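Local structure of epimerase (Methylomonas sp. DH-1, 7CJ7) at residues Y113-Y119 with Y157-M162; H67-L72 with S106-I112; I147-V153 with N179-D185. The protein catalyses the manganese-dependent epimerization of ketoses at C3, acting most strongly on L-ribulose and also interconverting D-allulose and D-fructose. All coordinates share one frame; numbering follows the deposited sequence.

Contact 1: Y113-Y119 with Y157-M162; sequences YCALGKY and YETNIM. With SOL (L-sorbose), chain C.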
loop_
_atom_site.group_PDB
_atom_site.type_symbol
_atom_site.label_atom_id
_atom_site.label_comp_id
_atom_site.label_asym_id
_atom_site.label_seq_id
_atom_site.Cartn_x
_atom_site.Cartn_y
_atom_site.Cartn_z
ATOM N N TYR A 113 -2.574 -9.663 15.792
ATOM C CA TYR A 113 -4.038 -9.865 15.910
ATOM C C TYR A 113 -4.604 -10.503 14.631
ATOM O O TYR A 113 -5.816 -10.751 14.574
ATOM C CB TYR A 113 -4.718 -8.524 16.198
ATOM C CG TYR A 113 -4.362 -7.468 15.193
ATOM C CD1 TYR A 113 -5.076 -7.349 14.014
ATOM C CD2 TYR A 113 -3.284 -6.618 15.393
ATOM C CE1 TYR A 113 -4.746 -6.400 13.061
ATOM C CE2 TYR A 113 -2.951 -5.654 14.457
ATOM C CZ TYR A 113 -3.675 -5.554 13.280
ATOM O OH TYR A 113 -3.354 -4.618 12.340
ATOM N N CYS A 114 -3.758 -10.790 13.647
ATOM C CA CYS A 114 -4.181 -11.423 12.371
ATOM C C CYS A 114 -2.962 -11.888 11.569
ATOM O O CYS A 114 -1.817 -11.619 11.996
ATOM C CB CYS A 114 -4.994 -10.453 11.530
ATOM S SG CYS A 114 -4.001 -9.108 10.845
ATOM N N ALA A 115 -3.199 -12.560 10.444
ATOM C CA ALA A 115 -2.135 -12.901 9.474
ATOM C C ALA A 115 -1.652 -11.605 8.813
ATOM O O ALA A 115 -2.490 -10.809 8.334
ATOM C CB ALA A 115 -2.637 -13.902 8.464
ATOM N N LEU A 116 -0.344 -11.372 8.826
ATOM C CA LEU A 116 0.279 -10.222 8.122
ATOM C C LEU A 116 0.275 -10.549 6.632
ATOM O O LEU A 116 0.899 -11.562 6.263
ATOM C CB LEU A 116 1.704 -10.024 8.638
ATOM C CG LEU A 116 2.491 -8.893 7.983
ATOM C CD1 LEU A 116 1.852 -7.554 8.266
ATOM C CD2 LEU A 116 3.938 -8.898 8.449
ATOM N N GLY A 117 -0.425 -9.757 5.822
ATOM C CA GLY A 117 -0.404 -9.915 4.356
ATOM C C GLY A 117 -1.746 -9.628 3.714
ATOM O O GLY A 117 -2.610 -9.038 4.379
ATOM N N LYS A 118 -1.886 -9.996 2.438
ATOM C CA LYS A 118 -2.995 -9.507 1.581
ATOM C C LYS A 118 -4.175 -10.476 1.636
ATOM O O LYS A 118 -4.150 -11.479 0.927
ATOM C CB LYS A 118 -2.571 -9.333 0.121
ATOM C CG LYS A 118 -3.616 -8.586 -0.701
ATOM C CD LYS A 118 -3.508 -8.722 -2.198
ATOM C CE LYS A 118 -2.963 -7.470 -2.842
ATOM N NZ LYS A 118 -1.591 -7.209 -2.358
ATOM N N TYR A 119 -5.192 -10.149 2.420
ATOM C CA TYR A 119 -6.429 -10.955 2.515
ATOM C C TYR A 119 -7.149 -10.837 1.182
ATOM O O TYR A 119 -7.157 -9.763 0.583
ATOM C CB TYR A 119 -7.302 -10.461 3.667
ATOM C CG TYR A 119 -6.864 -10.956 5.020
ATOM C CD1 TYR A 119 -7.299 -12.178 5.500
ATOM C CD2 TYR A 119 -6.003 -10.218 5.816
ATOM C CE1 TYR A 119 -6.926 -12.643 6.749
ATOM C CE2 TYR A 119 -5.614 -10.676 7.064
ATOM C CZ TYR A 119 -6.080 -11.892 7.532
ATOM O OH TYR A 119 -5.713 -12.366 8.759
ATOM N N TYR A 157 -3.318 -3.561 2.457
ATOM C CA TYR A 157 -2.646 -4.702 1.777
ATOM C C TYR A 157 -2.026 -5.658 2.812
ATOM O O TYR A 157 -1.545 -6.717 2.397
ATOM C CB TYR A 157 -1.592 -4.215 0.775
ATOM C CG TYR A 157 -2.091 -3.231 -0.254
ATOM C CD1 TYR A 157 -2.820 -3.639 -1.360
ATOM C CD2 TYR A 157 -1.798 -1.883 -0.138
ATOM C CE1 TYR A 157 -3.257 -2.735 -2.314
ATOM C CE2 TYR A 157 -2.237 -0.961 -1.074
ATOM C CZ TYR A 157 -2.957 -1.392 -2.177
ATOM O OH TYR A 157 -3.375 -0.493 -3.110
ATOM N N GLU A 158 -2.030 -5.304 4.106
ATOM C CA GLU A 158 -1.327 -6.080 5.165
ATOM C C GLU A 158 -2.288 -6.574 6.262
ATOM O O GLU A 158 -1.886 -7.482 7.004
ATOM C CB GLU A 158 -0.168 -5.260 5.733
ATOM C CG GLU A 158 0.949 -5.013 4.721
ATOM C CD GLU A 158 2.204 -4.391 5.319
ATOM O OE1 GLU A 158 2.401 -4.547 6.541
ATOM O OE2 GLU A 158 2.963 -3.719 4.578
ATOM N N THR A 159 -3.499 -6.015 6.367
ATOM C CA THR A 159 -4.591 -6.542 7.234
ATOM C C THR A 159 -5.944 -6.075 6.713
ATOM O O THR A 159 -6.016 -4.995 6.090
ATOM C CB THR A 159 -4.494 -6.112 8.705
ATOM O OG1 THR A 159 -5.489 -6.832 9.434
ATOM C CG2 THR A 159 -4.749 -4.642 8.936
ATOM N N ASN A 160 -6.981 -6.846 7.004
ATOM C CA ASN A 160 -8.375 -6.442 6.710
ATOM C C ASN A 160 -9.109 -6.123 8.018
ATOM O O ASN A 160 -10.308 -5.869 7.942
ATOM C CB ASN A 160 -9.068 -7.491 5.836
ATOM C CG ASN A 160 -9.257 -8.829 6.517
ATOM O OD1 ASN A 160 -8.872 -9.004 7.666
ATOM N ND2 ASN A 160 -9.837 -9.781 5.802
ATOM N N ILE A 161 -8.414 -6.077 9.163
ATOM C CA ILE A 161 -9.068 -5.944 10.501
ATOM C C ILE A 161 -9.100 -4.476 10.932
ATOM O O ILE A 161 -10.168 -4.019 11.376
ATOM C CB ILE A 161 -8.378 -6.827 11.561
ATOM C CG1 ILE A 161 -8.572 -8.312 11.260
ATOM C CG2 ILE A 161 -8.859 -6.478 12.956
ATOM C CD1 ILE A 161 -10.008 -8.775 11.373
ATOM N N MET A 162 -7.973 -3.770 10.861
ATOM C CA MET A 162 -7.909 -2.344 11.274
ATOM C C MET A 162 -6.808 -1.632 10.497
ATOM O O MET A 162 -5.640 -2.056 10.579
ATOM C CB MET A 162 -7.656 -2.200 12.775
ATOM C CG MET A 162 -6.839 -3.323 13.353
ATOM S SD MET A 162 -6.830 -3.304 15.161
ATOM C CE MET A 162 -5.285 -2.435 15.386
HETATM C C1 SOL C . 4.794 -4.370 8.620
HETATM O O1 SOL C . 4.491 -3.603 7.479
HETATM C C2 SOL C . 5.328 -3.526 9.732
HETATM O O2 SOL C . 5.108 -2.327 9.761
HETATM C C3 SOL C . 6.194 -4.189 10.794
HETATM O O3 SOL C . 6.246 -3.406 11.964
HETATM C C4 SOL C . 5.700 -5.596 11.115
HETATM O O4 SOL C . 4.371 -5.524 11.634
HETATM C C5 SOL C . 6.575 -6.336 12.130
HETATM O O5 SOL C . 5.937 -7.557 12.501
HETATM C C6 SOL C . 7.965 -6.648 11.618
HETATM O O6 SOL C . 8.740 -7.296 12.631
#
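The amide of N160 lies flat on one face of the Y119 ring, the two planes only 12° apart, with OD1 3.6 Å above the plane over the ring centre; the backbone CA of T159 comes to the edge of the same ring. Y113, the second ring, carries M162 on one face in a Met-aromatic contact, SD standing 4.4 Å from the ring centroid, while I161 CB meets its edge. Both segments are loops that follow neighbouring strands, 107-112 and 148-152, of a TIM barrel, and they pack together beside the sugar pocket. The stacked amide is held in turn by a hydrogen bond from N160 ND2 to G121 O, and Y119 OH is bonded to D77. T159 places OG1 anti to the backbone N (chi1 -172°), where it accepts from I161 N in an ST turn and meets C114 SG at 3.1 Å. The backbones are joined by a nearly straight hydrogen bond from G117 N to E158 O, 3.0 Å long, although the donor stands above the carbonyl plane. G117 has backbone angles that suit glycine. The side chains of L116 and E158 lie side by side, L116 CD1 3.5 Å from E158 OE1. The other oxygen, E158 OE2, is bonded to Y157 OH of the second subunit, whereas OE1 accepts a very short 2.5 Å hydrogen bond from O1 of L-sorbose.

Contact 2: H67-L72 with S106-I112; sequences HASLGL and SELCGVI. With SOL (L-sorbose), chain C.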
loop_
_atom_site.group_PDB
_atom_site.type_symbol
_atom_site.label_atom_id
_atom_site.label_comp_id
_atom_site.label_asym_id
_atom_site.label_seq_id
_atom_site.Cartn_x
_atom_site.Cartn_y
_atom_site.Cartn_z
ATOM N N HIS A 67 12.932 -5.216 22.413
ATOM C CA HIS A 67 11.477 -5.452 22.321
ATOM C C HIS A 67 11.272 -6.402 21.143
ATOM O O HIS A 67 12.235 -6.678 20.429
ATOM C CB HIS A 67 10.699 -4.136 22.194
ATOM C CG HIS A 67 10.845 -3.230 23.366
ATOM N ND1 HIS A 67 10.525 -3.630 24.661
ATOM C CD2 HIS A 67 11.252 -1.944 23.450
ATOM C CE1 HIS A 67 10.726 -2.618 25.486
ATOM N NE2 HIS A 67 11.173 -1.571 24.765
ATOM N N ALA A 68 10.070 -6.909 20.943
ATOM C CA ALA A 68 9.818 -7.885 19.865
ATOM C C ALA A 68 8.557 -7.494 19.103
ATOM O O ALA A 68 7.611 -7.028 19.713
ATOM C CB ALA A 68 9.712 -9.272 20.442
ATOM N N SER A 69 8.570 -7.717 17.799
ATOM C CA SER A 69 7.396 -7.559 16.920
ATOM C C SER A 69 7.239 -8.852 16.128
ATOM O O SER A 69 8.236 -9.582 15.958
ATOM C CB SER A 69 7.543 -6.351 16.025
ATOM O OG SER A 69 8.621 -6.515 15.119
ATOM N N LEU A 70 6.025 -9.144 15.678
ATOM C CA LEU A 70 5.831 -10.242 14.711
ATOM C C LEU A 70 4.555 -9.990 13.921
ATOM O O LEU A 70 3.808 -9.081 14.265
ATOM C CB LEU A 70 5.786 -11.572 15.461
ATOM C CG LEU A 70 4.642 -11.716 16.458
ATOM C CD1 LEU A 70 3.363 -12.163 15.764
ATOM C CD2 LEU A 70 5.014 -12.673 17.574
ATOM N N GLY A 71 4.406 -10.737 12.842
ATOM C CA GLY A 71 3.136 -10.941 12.144
ATOM C C GLY A 71 2.789 -12.407 12.168
ATOM O O GLY A 71 3.710 -13.230 12.098
ATOM N N LEU A 72 1.513 -12.744 12.294
ATOM C CA LEU A 72 1.094 -14.156 12.150
ATOM C C LEU A 72 1.073 -14.505 10.656
ATOM O O LEU A 72 1.279 -13.617 9.831
ATOM C CB LEU A 72 -0.268 -14.332 12.818
ATOM C CG LEU A 72 -0.300 -13.951 14.297
ATOM C CD1 LEU A 72 -1.724 -13.958 14.814
ATOM C CD2 LEU A 72 0.575 -14.890 15.121
ATOM N N SER A 106 9.630 -5.786 27.489
ATOM C CA SER A 106 8.306 -5.463 28.082
ATOM C C SER A 106 7.274 -5.117 27.006
ATOM O O SER A 106 6.135 -4.795 27.389
ATOM C CB SER A 106 8.440 -4.347 29.078
ATOM O OG SER A 106 9.106 -3.246 28.490
ATOM N N GLU A 107 7.634 -5.153 25.716
ATOM C CA GLU A 107 6.691 -4.783 24.624
ATOM C C GLU A 107 6.682 -5.857 23.538
ATOM O O GLU A 107 7.749 -6.115 22.944
ATOM C CB GLU A 107 7.068 -3.432 24.016
ATOM C CG GLU A 107 7.113 -2.305 25.029
ATOM C CD GLU A 107 5.763 -1.880 25.585
ATOM O OE1 GLU A 107 4.724 -2.212 24.959
ATOM O OE2 GLU A 107 5.750 -1.197 26.642
ATOM N N LEU A 108 5.515 -6.471 23.315
ATOM C CA LEU A 108 5.265 -7.339 22.144
ATOM C C LEU A 108 4.344 -6.566 21.208
ATOM O O LEU A 108 3.224 -6.244 21.623
ATOM C CB LEU A 108 4.616 -8.655 22.574
ATOM C CG LEU A 108 4.275 -9.582 21.411
ATOM C CD1 LEU A 108 5.552 -10.060 20.750
ATOM C CD2 LEU A 108 3.435 -10.763 21.855
ATOM N N CYS A 109 4.821 -6.218 20.016
ATOM C CA CYS A 109 4.087 -5.299 19.116
ATOM C C CYS A 109 4.028 -5.875 17.700
ATOM O O CYS A 109 4.462 -7.017 17.480
ATOM C CB CYS A 109 4.710 -3.909 19.162
ATOM S SG CYS A 109 6.344 -3.812 18.388
ATOM N N GLY A 110 3.417 -5.132 16.784
ATOM C CA GLY A 110 3.266 -5.566 15.391
ATOM C C GLY A 110 1.889 -6.146 15.109
ATOM O O GLY A 110 0.918 -5.849 15.838
ATOM N N VAL A 111 1.802 -6.927 14.041
ATOM C CA VAL A 111 0.518 -7.479 13.545
ATOM C C VAL A 111 0.284 -8.806 14.266
ATOM O O VAL A 111 0.457 -9.880 13.658
ATOM C CB VAL A 111 0.530 -7.580 12.012
ATOM C CG1 VAL A 111 -0.796 -8.113 11.484
ATOM C CG2 VAL A 111 0.838 -6.221 11.400
ATOM N N ILE A 112 -0.087 -8.711 15.541
ATOM C CA ILE A 112 -0.214 -9.881 16.455
ATOM C C ILE A 112 -1.665 -10.361 16.480
ATOM O O ILE A 112 -1.922 -11.366 17.139
ATOM C CB ILE A 112 0.299 -9.525 17.862
ATOM C CG1 ILE A 112 -0.364 -8.261 18.414
ATOM C CG2 ILE A 112 1.815 -9.404 17.870
ATOM C CD1 ILE A 112 0.005 -7.960 19.849
HETATM C C1 SOL C . 4.794 -4.370 8.620
HETATM O O1 SOL C . 4.491 -3.603 7.479
HETATM C C2 SOL C . 5.328 -3.526 9.732
HETATM O O2 SOL C . 5.108 -2.327 9.761
HETATM C C3 SOL C . 6.194 -4.189 10.794
HETATM O O3 SOL C . 6.246 -3.406 11.964
HETATM C C4 SOL C . 5.700 -5.596 11.115
HETATM O O4 SOL C . 4.371 -5.524 11.634
HETATM C C5 SOL C . 6.575 -6.336 12.130
HETATM O O5 SOL C . 5.937 -7.557 12.501
HETATM C C6 SOL C . 7.965 -6.648 11.618
HETATM O O6 SOL C . 8.740 -7.296 12.631
#
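H67 and E107 run side by side in the same direction, the aliphatic part of the glutamate lying over one face of the imidazole. E107 CG makes the CH-pi contact, 3.9 Å from the ring centroid and displaced toward the rim, while S106 OG approaches the ring edge. A bend at chi2 (-70°) turns the carboxylate away from the histidine, with the two planes 73° apart, and it is taken up by K5 in a salt bridge and by N148. H67 NE2 is bonded to E8. On the face that bears A68 and L108 the meetings are apolar: L70 CD2 touches L108 CD1 at 4.1 Å, and L70 CD1 reaches I112 CG2 at 3.8 Å, L70 and I112 crossing at about a right angle. Helix 83-102 covers this side. It links the two strands in a right-handed beta-alpha-beta crossover, the repeating unit of the TIM barrel, and the strands are therefore parallel. Three backbone hydrogen bonds, A68 N to E107 O, C109 N to A68 O and L70 N to C109 O, join them before segment 106-112 turns a corner at G110 and V111; a weak one from L72 N to V111 O follows. S69 and C109 point together to the other face, CB of the serine 3.7 Å from SG of the cysteine. With chi1 at 65°, S69 OG sits between its own backbone N and carbonyl carbon; it accepts a 2.6 Å hydrogen bond from O6 of L-sorbose and is also bonded to E41. Farther along, V111 CG2 packs against the sugar, 3.6 Å from O4.

Contact 3: I147-V153 with N179-D185; sequences INIDLEV and NAFLHLD. With MN (manganese (II) ion), chain D; SOL (L-sorbose), chain C.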
loop_
_atom_site.group_PDB
_atom_site.type_symbol
_atom_site.label_atom_id
_atom_site.label_comp_id
_atom_site.label_asym_id
_atom_site.label_seq_id
_atom_site.Cartn_x
_atom_site.Cartn_y
_atom_site.Cartn_z
ATOM N N ILE A 147 4.388 -7.810 30.619
ATOM C CA ILE A 147 4.529 -7.427 29.188
ATOM C C ILE A 147 3.254 -6.711 28.719
ATOM O O ILE A 147 2.131 -7.176 29.017
ATOM C CB ILE A 147 4.899 -8.660 28.344
ATOM C CG1 ILE A 147 6.371 -9.043 28.557
ATOM C CG2 ILE A 147 4.574 -8.435 26.874
ATOM C CD1 ILE A 147 6.698 -10.456 28.164
ATOM N N ASN A 148 3.434 -5.572 28.056
ATOM C CA ASN A 148 2.366 -4.869 27.304
ATOM C C ASN A 148 2.317 -5.418 25.876
ATOM O O ASN A 148 3.385 -5.706 25.291
ATOM C CB ASN A 148 2.585 -3.357 27.251
ATOM C CG ASN A 148 2.690 -2.701 28.606
ATOM O OD1 ASN A 148 1.867 -2.951 29.479
ATOM N ND2 ASN A 148 3.680 -1.838 28.772
ATOM N N ILE A 149 1.123 -5.496 25.298
ATOM C CA ILE A 149 0.969 -5.809 23.853
ATOM C C ILE A 149 0.494 -4.538 23.148
ATOM O O ILE A 149 -0.347 -3.808 23.695
ATOM C CB ILE A 149 0.057 -7.017 23.605
ATOM C CG1 ILE A 149 -1.411 -6.737 23.939
ATOM C CG2 ILE A 149 0.589 -8.220 24.367
ATOM C CD1 ILE A 149 -2.335 -7.867 23.519
ATOM N N ASP A 150 1.067 -4.280 21.980
ATOM C CA ASP A 150 0.776 -3.077 21.170
ATOM C C ASP A 150 0.353 -3.568 19.785
ATOM O O ASP A 150 1.171 -4.210 19.095
ATOM C CB ASP A 150 1.984 -2.144 21.149
ATOM C CG ASP A 150 2.655 -2.001 22.504
ATOM O OD1 ASP A 150 2.190 -1.159 23.310
ATOM O OD2 ASP A 150 3.633 -2.754 22.752
ATOM N N LEU A 151 -0.890 -3.293 19.413
ATOM C CA LEU A 151 -1.509 -3.798 18.168
ATOM C C LEU A 151 -1.229 -2.789 17.054
ATOM O O LEU A 151 -1.731 -1.644 17.122
ATOM C CB LEU A 151 -3.006 -3.985 18.418
ATOM C CG LEU A 151 -3.393 -5.179 19.295
ATOM C CD1 LEU A 151 -2.893 -5.054 20.725
ATOM C CD2 LEU A 151 -4.892 -5.351 19.292
ATOM N N GLU A 152 -0.403 -3.187 16.090
ATOM C CA GLU A 152 0.053 -2.285 15.014
ATOM C C GLU A 152 -1.038 -2.175 13.946
ATOM O O GLU A 152 -1.358 -3.179 13.292
ATOM C CB GLU A 152 1.354 -2.777 14.395
ATOM C CG GLU A 152 1.989 -1.727 13.520
ATOM C CD GLU A 152 3.298 -2.178 12.905
ATOM O OE1 GLU A 152 3.656 -3.385 13.053
ATOM O OE2 GLU A 152 3.956 -1.331 12.301
ATOM N N VAL A 153 -1.544 -0.966 13.756
ATOM C CA VAL A 153 -2.450 -0.606 12.630
ATOM C C VAL A 153 -1.619 -0.627 11.351
ATOM O O VAL A 153 -0.598 0.071 11.285
ATOM C CB VAL A 153 -3.080 0.771 12.883
ATOM C CG1 VAL A 153 -3.942 1.199 11.708
ATOM C CG2 VAL A 153 -3.859 0.766 14.189
ATOM N N ASN A 179 -3.225 -3.612 29.560
ATOM C CA ASN A 179 -1.854 -3.774 29.007
ATOM C C ASN A 179 -1.949 -3.999 27.499
ATOM O O ASN A 179 -0.964 -4.458 26.921
ATOM C CB ASN A 179 -1.073 -4.896 29.690
ATOM C CG ASN A 179 -1.680 -6.257 29.451
ATOM O OD1 ASN A 179 -2.891 -6.411 29.525
ATOM N ND2 ASN A 179 -0.843 -7.247 29.196
ATOM N N ALA A 180 -3.072 -3.635 26.879
ATOM C CA ALA A 180 -3.214 -3.658 25.409
ATOM C C ALA A 180 -3.275 -2.217 24.893
ATOM O O ALA A 180 -4.114 -1.429 25.356
ATOM C CB ALA A 180 -4.404 -4.468 24.989
ATOM N N PHE A 181 -2.400 -1.890 23.954
ATOM C CA PHE A 181 -2.200 -0.513 23.446
ATOM C C PHE A 181 -2.290 -0.505 21.921
ATOM O O PHE A 181 -2.171 -1.572 21.268
ATOM C CB PHE A 181 -0.842 0.041 23.884
ATOM C CG PHE A 181 -0.709 0.227 25.369
ATOM C CD1 PHE A 181 -0.274 -0.815 26.174
ATOM C CD2 PHE A 181 -1.004 1.443 25.960
ATOM C CE1 PHE A 181 -0.150 -0.648 27.542
ATOM C CE2 PHE A 181 -0.882 1.605 27.329
ATOM C CZ PHE A 181 -0.460 0.558 28.116
ATOM N N LEU A 182 -2.470 0.695 21.380
ATOM C CA LEU A 182 -2.372 0.959 19.930
ATOM C C LEU A 182 -0.893 1.128 19.567
ATOM O O LEU A 182 -0.103 1.660 20.376
ATOM C CB LEU A 182 -3.165 2.226 19.615
ATOM C CG LEU A 182 -3.364 2.532 18.138
ATOM C CD1 LEU A 182 -4.336 1.541 17.531
ATOM C CD2 LEU A 182 -3.855 3.956 17.950
ATOM N N HIS A 183 -0.539 0.677 18.382
ATOM C CA HIS A 183 0.810 0.842 17.791
ATOM C C HIS A 183 0.614 1.521 16.435
ATOM O O HIS A 183 -0.141 0.978 15.619
ATOM C CB HIS A 183 1.485 -0.534 17.766
ATOM C CG HIS A 183 2.761 -0.628 17.007
ATOM N ND1 HIS A 183 3.407 -1.841 16.845
ATOM C CD2 HIS A 183 3.503 0.296 16.354
ATOM C CE1 HIS A 183 4.496 -1.660 16.122
ATOM N NE2 HIS A 183 4.586 -0.354 15.817
ATOM N N LEU A 184 1.186 2.713 16.246
ATOM C CA LEU A 184 1.055 3.468 14.978
ATOM C C LEU A 184 2.393 3.434 14.250
ATOM O O LEU A 184 3.444 3.415 14.925
ATOM C CB LEU A 184 0.611 4.904 15.247
ATOM C CG LEU A 184 -0.842 5.066 15.697
ATOM C CD1 LEU A 184 -1.125 6.527 15.988
ATOM C CD2 LEU A 184 -1.813 4.552 14.640
ATOM N N ASP A 185 2.328 3.407 12.924
ATOM C CA ASP A 185 3.505 3.298 12.026
ATOM C C ASP A 185 3.330 4.333 10.914
ATOM O O ASP A 185 2.326 4.248 10.180
ATOM C CB ASP A 185 3.616 1.865 11.508
ATOM C CG ASP A 185 4.783 1.634 10.563
ATOM O OD1 ASP A 185 5.096 2.539 9.793
ATOM O OD2 ASP A 185 5.347 0.540 10.614
HETATM MN MN MN D . 5.838 -1.228 11.432
HETATM C C1 SOL C . 4.794 -4.370 8.620
HETATM O O1 SOL C . 4.491 -3.603 7.479
HETATM C C2 SOL C . 5.328 -3.526 9.732
HETATM O O2 SOL C . 5.108 -2.327 9.761
HETATM C C3 SOL C . 6.194 -4.189 10.794
HETATM O O3 SOL C . 6.246 -3.406 11.964
HETATM C C4 SOL C . 5.700 -5.596 11.115
HETATM O O4 SOL C . 4.371 -5.524 11.634
HETATM C C5 SOL C . 6.575 -6.336 12.130
HETATM O O5 SOL C . 5.937 -7.557 12.501
HETATM C C6 SOL C . 7.965 -6.648 11.618
HETATM O O6 SOL C . 8.740 -7.296 12.631
HETATM O O HOH W 1 -0.311 2.764 11.790
#
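Metal coordination joins the ends of the two segments: E152 OE2 and D185 OD2 bind the manganese ion at 2.1 and 2.0 Å, their carboxylates nearly coplanar. The two oxygens are 2.9 Å apart, which the shared cation would be expected to make tolerable. H211 and E246 complete the protein ligands, and O2 and O3 of L-sorbose also coordinate the metal. The other glutamate oxygen, E152 OE1, accepts a 2.7 Å hydrogen bond from O4 of the sugar; E152 is probably a proton donor or acceptor in catalysis, as in related enzymes. D185 is also the N-cap of helix 186-192, OD1 bonded to Y187 N.

Stacking against H183 accompanies the metal bond. E152 CG is anti to the backbone N (chi1 -167°) and lies 3.5 Å from the H183 ring centroid, the carboxylate 5° from parallel with the imidazole. At the ring edge is the carbonyl O of D150, and H183 ND1 is bonded to G110 N. The F181 ring instead turns its edge to I149 O.

Backbone hydrogen bonding makes 148-152 and 180-185 neighbouring parallel strands of the TIM barrel, linked through helix 165-175. Five bonds zip the strands, the first from I149 N to N179 O and the last from V153 N to H183 O. N179 extends the pairing with its side chain: ND2 donates to I147 O in the planes of both the amide and the carbonyl, and is also bonded to A139 O. Beyond the last pair, a water bridges V153 O and D185 N.

On the apolar face, L151, A180 and L182 pack on helix 165-175, I149 on helix 125-143, and L151 touches both. V153 CG2 is pressed to 3.5 Å from L182 CD1, closer than usual for two carbons.

How the contacts relate
The three contacts follow one run of the closed eight-stranded barrel. Contacts 2 and 3 lie within the sheet, about 8 Å apart between centres, and meet where strand 107-112 pairs with strand 148-152. Contact 1 is about 14 Å from contact 2 and 15 Å from contact 3, formed by the loops leaving those same two strands. Along the chain contact 2 closes before either of the others opens, whereas the segments of contacts 1 and 3 alternate. A hydrogen bond from L116 N to L72 O joins contact 1 to contact 2, and one between Y113 OH and E152 O joins it to contact 3. All three reach L-sorbose, so strands and loops together build one pocket.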